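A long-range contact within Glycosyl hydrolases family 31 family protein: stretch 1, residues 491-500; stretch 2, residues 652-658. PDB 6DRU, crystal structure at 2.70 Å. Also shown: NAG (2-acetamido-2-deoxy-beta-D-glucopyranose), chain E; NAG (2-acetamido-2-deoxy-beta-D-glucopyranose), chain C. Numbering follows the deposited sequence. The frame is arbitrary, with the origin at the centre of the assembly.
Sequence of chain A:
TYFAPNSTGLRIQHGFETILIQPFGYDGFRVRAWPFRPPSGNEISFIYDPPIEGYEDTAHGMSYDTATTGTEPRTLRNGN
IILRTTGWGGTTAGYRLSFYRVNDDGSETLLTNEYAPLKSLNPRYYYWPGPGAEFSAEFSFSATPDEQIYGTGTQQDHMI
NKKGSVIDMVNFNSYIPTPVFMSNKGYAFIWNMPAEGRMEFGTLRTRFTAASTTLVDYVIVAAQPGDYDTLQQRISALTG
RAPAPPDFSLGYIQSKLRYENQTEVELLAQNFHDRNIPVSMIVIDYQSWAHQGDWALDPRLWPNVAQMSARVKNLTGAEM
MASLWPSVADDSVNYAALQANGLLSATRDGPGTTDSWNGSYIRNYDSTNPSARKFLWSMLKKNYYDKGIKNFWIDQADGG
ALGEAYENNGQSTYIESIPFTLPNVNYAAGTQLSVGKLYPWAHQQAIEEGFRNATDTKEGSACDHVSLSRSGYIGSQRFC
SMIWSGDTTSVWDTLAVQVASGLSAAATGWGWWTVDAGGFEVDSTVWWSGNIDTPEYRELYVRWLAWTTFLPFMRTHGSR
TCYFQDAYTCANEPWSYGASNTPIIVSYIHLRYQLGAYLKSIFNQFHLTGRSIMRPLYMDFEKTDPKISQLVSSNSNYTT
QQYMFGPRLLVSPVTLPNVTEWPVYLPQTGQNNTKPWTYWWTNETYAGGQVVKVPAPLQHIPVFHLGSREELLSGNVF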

# COMPACT_ATOMS: atom_id res chain seq x y z
N VAL A 491 6.04 -43.53 -5.92
CA VAL A 491 4.84 -44.35 -6.05
C VAL A 491 4.49 -44.45 -7.53
O VAL A 491 5.04 -43.74 -8.37
CB VAL A 491 3.65 -43.80 -5.25
CG1 VAL A 491 3.88 -43.97 -3.76
CG2 VAL A 491 3.40 -42.34 -5.60
N TRP A 492 3.54 -45.34 -7.83
CA TRP A 492 3.19 -45.61 -9.23
C TRP A 492 2.50 -44.41 -9.87
O TRP A 492 2.79 -44.08 -11.03
CB TRP A 492 2.31 -46.85 -9.32
CG TRP A 492 3.08 -48.12 -9.18
CD1 TRP A 492 3.17 -48.91 -8.08
CD2 TRP A 492 3.89 -48.74 -10.19
NE1 TRP A 492 3.98 -49.99 -8.33
CE2 TRP A 492 4.43 -49.91 -9.62
CE3 TRP A 492 4.20 -48.43 -11.52
CZ2 TRP A 492 5.27 -50.77 -10.34
CZ3 TRP A 492 5.03 -49.28 -12.22
CH2 TRP A 492 5.55 -50.43 -11.63
N ASP A 493 1.59 -43.76 -9.15
CA ASP A 493 0.86 -42.64 -9.73
C ASP A 493 1.79 -41.51 -10.14
O ASP A 493 1.52 -40.81 -11.13
CB ASP A 493 -0.19 -42.13 -8.74
CG ASP A 493 -1.08 -41.05 -9.33
OD1 ASP A 493 -1.49 -41.19 -10.50
OD2 ASP A 493 -1.38 -40.07 -8.62
N THR A 494 2.88 -41.31 -9.40
CA THR A 494 3.81 -40.23 -9.73
C THR A 494 4.47 -40.46 -11.08
O THR A 494 4.66 -39.52 -11.86
CB THR A 494 4.87 -40.10 -8.63
OG1 THR A 494 4.24 -39.72 -7.40
CG2 THR A 494 5.91 -39.07 -9.01
N LEU A 495 4.83 -41.71 -11.38
CA LEU A 495 5.48 -42.00 -12.66
C LEU A 495 4.58 -41.63 -13.83
O LEU A 495 5.07 -41.19 -14.87
CB LEU A 495 5.87 -43.48 -12.72
CG LEU A 495 6.24 -44.07 -14.08
CD1 LEU A 495 7.56 -43.52 -14.55
CD2 LEU A 495 6.28 -45.58 -14.00
N ALA A 496 3.26 -41.79 -13.68
CA ALA A 496 2.34 -41.46 -14.76
C ALA A 496 2.21 -39.96 -14.96
O ALA A 496 2.03 -39.50 -16.10
CB ALA A 496 0.96 -42.07 -14.48
N VAL A 497 2.30 -39.17 -13.89
CA VAL A 497 2.11 -37.73 -14.02
C VAL A 497 3.35 -37.02 -14.55
O VAL A 497 3.24 -35.93 -15.12
CB VAL A 497 1.65 -37.10 -12.70
CG1 VAL A 497 0.48 -37.88 -12.11
CG2 VAL A 497 2.79 -37.00 -11.71
N GLN A 498 4.54 -37.61 -14.37
CA GLN A 498 5.76 -36.95 -14.82
C GLN A 498 5.79 -36.77 -16.33
O GLN A 498 6.41 -35.82 -16.83
CB GLN A 498 6.99 -37.74 -14.37
CG GLN A 498 7.15 -37.85 -12.87
CD GLN A 498 6.96 -36.52 -12.17
OE1 GLN A 498 7.72 -35.58 -12.38
NE2 GLN A 498 5.94 -36.44 -11.33
N VAL A 499 5.14 -37.67 -17.07
CA VAL A 499 5.18 -37.61 -18.53
C VAL A 499 4.53 -36.33 -19.03
O VAL A 499 5.09 -35.61 -19.86
CB VAL A 499 4.52 -38.86 -19.14
CG1 VAL A 499 4.67 -38.85 -20.65
CG2 VAL A 499 5.11 -40.12 -18.54
N ALA A 500 3.33 -36.03 -18.52
CA ALA A 500 2.61 -34.84 -18.97
C ALA A 500 3.36 -33.56 -18.62
O ALA A 500 3.25 -32.56 -19.35
CB ALA A 500 1.21 -34.82 -18.37
C1 NAG E . -5.38 -40.81 -11.28
C2 NAG E . -6.45 -40.08 -10.49
C3 NAG E . -6.07 -39.88 -9.07
C4 NAG E . -5.56 -41.17 -8.45
C5 NAG E . -4.49 -41.78 -9.32
C6 NAG E . -4.04 -43.10 -8.73
C7 NAG E . -7.92 -38.56 -11.75
C8 NAG E . -8.17 -37.20 -12.38
N2 NAG E . -6.69 -38.82 -11.09
O3 NAG E . -7.17 -39.37 -8.37
O4 NAG E . -5.03 -40.89 -7.18
O5 NAG E . -4.99 -41.98 -10.62
O6 NAG E . -5.15 -43.97 -8.66
O7 NAG E . -8.78 -39.42 -11.80
C1 NAG C . -4.71 -42.33 -16.33
C2 NAG C . -4.12 -43.11 -15.18
C3 NAG C . -4.88 -42.94 -13.92
C4 NAG C . -5.12 -41.47 -13.64
C5 NAG C . -5.79 -40.84 -14.84
C6 NAG C . -6.04 -39.37 -14.56
C7 NAG C . -2.83 -45.15 -15.67
C8 NAG C . -2.79 -46.62 -16.04
N2 NAG C . -4.08 -44.49 -15.52
O3 NAG C . -4.17 -43.55 -12.87
O4 NAG C . -5.93 -41.33 -12.50
O5 NAG C . -4.94 -40.99 -15.95
O6 NAG C . -5.44 -38.59 -15.57
O7 NAG C . -1.80 -44.54 -15.51
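Stretch 2, residues 652-658: SPVTLPN

Residues 652-658, an irregular segment without helix or strand, lie along one side of the helix that begins at Trp 492 and runs on past Ala 500, running opposite to it in sequence: Pro 657 meets the start of the helix, Pro 653 meets Val 499. The two backbones come nearest at Ala 496 and Thr 655, whose CA atoms are 5.5 Å apart. Most of the segment is extended, but Thr 655 (phi/psi -111/21) breaks the run. No hydrogen bond joins the stretches directly; they meet by packing, which buries 386 Å², both sides summed.

Val 491, at the N-cap position, does not reach the segment. Trp 492 (chi1 m) points toward the segment and gives the largest share of the helix surface covered. Pro 657 lies over one face of its indole: CD stands 3.7 Å from the centroid of the five-membered ring, almost exactly on the ring normal, a CH-pi contact, while Pro 657 CB approaches Trp 492 NE1 to 3.3 Å. Farther round the ring, Trp 492 CE3 is 3.4 Å from Thr 655 C, and Val 654 O sits at the ring edge, 3.6 Å from Trp 492 CZ3. Asp 493 points away, its OD1 3.3 Å from C5 of NAG (chain E). One turn on from Trp 492, Leu 495 also points toward the segment; its CD2 packs 3.3 Å from Val 654 O and 4.1 Å from Thr 655 CA. Ala 496 CB touches Thr 655 CG2 at 3.7 Å, where the two backbones are nearest. Thr 655 (chi1 p) thus sets its methyl against the helix while its OG1 donates a 2.7 Å hydrogen bond to O7 of NAG (chain C). Val 499 closes the contact, its CG2 4.2 Å from Pro 653 CG.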

# COMPACT_ATOMS: atom_id res chain seq x y z
N SER A 652 5.75 -45.31 -24.33
CA SER A 652 4.62 -45.32 -23.40
C SER A 652 5.01 -46.14 -22.18
O SER A 652 5.03 -47.38 -22.23
CB SER A 652 3.35 -45.88 -24.04
OG SER A 652 2.30 -45.96 -23.10
N PRO A 653 5.34 -45.49 -21.06
CA PRO A 653 5.80 -46.23 -19.88
C PRO A 653 4.67 -46.99 -19.21
O PRO A 653 3.50 -46.61 -19.28
CB PRO A 653 6.35 -45.13 -18.96
CG PRO A 653 6.48 -43.91 -19.82
CD PRO A 653 5.43 -44.03 -20.87
N VAL A 654 5.04 -48.08 -18.55
CA VAL A 654 4.10 -48.86 -17.75
C VAL A 654 3.99 -48.22 -16.38
O VAL A 654 4.97 -48.13 -15.64
CB VAL A 654 4.53 -50.33 -17.65
CG1 VAL A 654 3.67 -51.07 -16.63
CG2 VAL A 654 4.45 -51.00 -19.00
N THR A 655 2.78 -47.76 -16.03
CA THR A 655 2.56 -47.00 -14.81
C THR A 655 1.74 -47.77 -13.78
O THR A 655 1.15 -47.17 -12.88
CB THR A 655 1.87 -45.68 -15.13
OG1 THR A 655 0.55 -45.93 -15.60
CG2 THR A 655 2.65 -44.93 -16.21
N LEU A 656 1.70 -49.10 -13.88
CA LEU A 656 0.96 -49.92 -12.94
C LEU A 656 1.78 -51.14 -12.57
O LEU A 656 2.57 -51.63 -13.38
CB LEU A 656 -0.40 -50.37 -13.52
CG LEU A 656 -1.46 -49.28 -13.67
CD1 LEU A 656 -2.71 -49.86 -14.30
CD2 LEU A 656 -1.77 -48.65 -12.32
N PRO A 657 1.62 -51.65 -11.35
CA PRO A 657 2.36 -52.84 -10.94
C PRO A 657 1.66 -54.12 -11.38
O PRO A 657 0.46 -54.14 -11.65
CB PRO A 657 2.38 -52.72 -9.41
CG PRO A 657 1.08 -52.04 -9.10
CD PRO A 657 0.80 -51.10 -10.25
N ASN A 658 2.45 -55.19 -11.44
CA ASN A 658 1.97 -56.52 -11.80
C ASN A 658 1.25 -56.48 -13.16
O ASN A 658 0.04 -56.66 -13.26
CB ASN A 658 1.07 -57.09 -10.70
CG ASN A 658 0.79 -58.57 -10.88
OD1 ASN A 658 1.64 -59.32 -11.34
ND2 ASN A 658 -0.42 -58.98 -10.50